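Local atomic coordinates of mRNA export factor (Human herpesvirus 1, PDB entry 4YXP), a protein that regulates viral gene expression, inhibits host splicing and mediates nuclear export of viral intronless mRNAs, the chain here being its folded, homodimer-forming C-terminal domain. Residues Q162-A167 / R243-S248. Numbering follows the deposited sequence.
Sequences QCYLKA and RQECSS. With ZN (zinc ion), chain D.
In the CHC2-type zinc finger, a zinc ion links Cys163, near the C-terminal end of helix 146-167, to Cys246 in the loop between helices 230-241 and 249-259. Cys163 SG and Cys246 SG each bind the metal at 2.3 Å and lie 3.6 Å from each other, with an angle at zinc of about 102°, close to tetrahedral. Both CB atoms point across the contact, and with SG anti to the backbone N (chi1 -174° in Cys163, -178° in Cys246) each sulfur is carried on toward the zinc. His242 NE2 and Cys251 SG complete the four-ligand site. The metal ties the helix's last turns to a loop residue 83 positions after Cys163. Ser248 N gives a weak hydrogen bond to Cys246 SG at 3.6 Å, which may temper the charge on the sulfur. Ser248 also N-caps helix 249-259, where its OG bonds Cys251 N. Farther from the metal, Glu245, extended beyond CG, reaches toward the helix, and its OE2 makes a van der Waals contact with the Ala167 CB methyl at 3.9 Å. The same oxygen is hydrogen-bonded to His242 ND1, a second-shell bond that would steady the imidazole. Glu245 OE1 forms a salt bridge with Arg168, just past the helix end.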
# COMPACT_ATOMS: atom_id res chain seq x y z
N GLN B 162 5.71 -9.24 -11.30
CA GLN B 162 5.98 -10.67 -11.31
C GLN B 162 6.17 -11.14 -12.75
O GLN B 162 7.11 -11.87 -13.06
CB GLN B 162 4.86 -11.46 -10.63
CG GLN B 162 5.06 -12.97 -10.70
CD GLN B 162 4.11 -13.73 -9.79
OE1 GLN B 162 2.94 -13.37 -9.65
NE2 GLN B 162 4.62 -14.78 -9.15
N CYS B 163 5.27 -10.71 -13.63
CA CYS B 163 5.34 -11.07 -15.04
C CYS B 163 6.40 -10.26 -15.79
O CYS B 163 7.18 -10.80 -16.57
CB CYS B 163 3.98 -10.89 -15.71
SG CYS B 163 3.91 -11.48 -17.42
N TYR B 164 6.43 -8.95 -15.56
CA TYR B 164 7.31 -8.06 -16.30
C TYR B 164 8.80 -8.36 -16.06
O TYR B 164 9.58 -8.42 -17.01
CB TYR B 164 7.02 -6.60 -15.93
CG TYR B 164 8.03 -5.60 -16.48
CD1 TYR B 164 7.90 -5.08 -17.76
CD2 TYR B 164 9.11 -5.19 -15.72
CE1 TYR B 164 8.82 -4.17 -18.27
CE2 TYR B 164 10.03 -4.29 -16.21
CZ TYR B 164 9.88 -3.78 -17.48
OH TYR B 164 10.80 -2.87 -17.97
N LEU B 165 9.18 -8.53 -14.80
CA LEU B 165 10.58 -8.77 -14.47
C LEU B 165 11.05 -10.10 -15.05
O LEU B 165 12.19 -10.23 -15.49
CB LEU B 165 10.79 -8.73 -12.96
CG LEU B 165 10.63 -7.35 -12.32
CD1 LEU B 165 10.67 -7.44 -10.80
CD2 LEU B 165 11.71 -6.39 -12.81
N LYS B 166 10.17 -11.09 -15.04
CA LYS B 166 10.50 -12.40 -15.60
C LYS B 166 10.76 -12.31 -17.11
O LYS B 166 11.64 -13.00 -17.63
CB LYS B 166 9.37 -13.39 -15.34
CG LYS B 166 9.79 -14.58 -14.47
CD LYS B 166 8.76 -15.70 -14.51
CE LYS B 166 8.72 -16.38 -15.88
NZ LYS B 166 7.81 -17.55 -15.91
N ALA B 167 10.01 -11.46 -17.80
CA ALA B 167 10.17 -11.28 -19.24
C ALA B 167 11.50 -10.62 -19.57
O ALA B 167 12.09 -10.87 -20.62
CB ALA B 167 9.02 -10.46 -19.80
N ARG B 243 2.55 -5.17 -22.66
CA ARG B 243 1.51 -5.99 -23.29
C ARG B 243 1.88 -6.39 -24.72
O ARG B 243 1.30 -7.32 -25.28
CB ARG B 243 0.17 -5.25 -23.28
CG ARG B 243 0.14 -3.97 -24.11
CD ARG B 243 -1.05 -3.09 -23.74
NE ARG B 243 -0.94 -2.54 -22.39
CZ ARG B 243 -1.94 -1.97 -21.72
NH1 ARG B 243 -3.15 -1.89 -22.26
NH2 ARG B 243 -1.72 -1.49 -20.50
N GLN B 244 2.85 -5.69 -25.31
CA GLN B 244 3.30 -6.01 -26.66
C GLN B 244 4.17 -7.27 -26.69
O GLN B 244 4.26 -7.94 -27.72
CB GLN B 244 4.09 -4.83 -27.26
CG GLN B 244 3.26 -3.59 -27.52
CD GLN B 244 4.08 -2.47 -28.15
OE1 GLN B 244 4.93 -2.72 -29.02
NE2 GLN B 244 3.85 -1.24 -27.71
N GLU B 245 4.81 -7.58 -25.57
CA GLU B 245 5.69 -8.75 -25.49
C GLU B 245 5.06 -9.87 -24.67
O GLU B 245 5.65 -10.95 -24.54
CB GLU B 245 7.04 -8.35 -24.88
CG GLU B 245 7.00 -8.06 -23.38
CD GLU B 245 8.32 -7.56 -22.83
OE1 GLU B 245 9.32 -7.60 -23.58
OE2 GLU B 245 8.36 -7.13 -21.66
N CYS B 246 3.87 -9.62 -24.12
CA CYS B 246 3.21 -10.57 -23.22
C CYS B 246 1.84 -10.97 -23.78
O CYS B 246 1.02 -10.12 -24.11
CB CYS B 246 3.05 -9.94 -21.83
SG CYS B 246 2.30 -11.01 -20.59
N SER B 247 1.59 -12.28 -23.87
CA SER B 247 0.36 -12.78 -24.48
C SER B 247 -0.79 -12.93 -23.47
O SER B 247 -1.91 -13.27 -23.85
CB SER B 247 0.62 -14.12 -25.17
OG SER B 247 1.08 -15.09 -24.26
N SER B 248 -0.51 -12.69 -22.20
CA SER B 248 -1.50 -12.90 -21.15
C SER B 248 -2.59 -11.83 -21.12
O SER B 248 -2.31 -10.64 -20.98
CB SER B 248 -0.83 -12.96 -19.78
OG SER B 248 -1.80 -12.97 -18.75
ZN ZN D . 2.86 -9.87 -18.62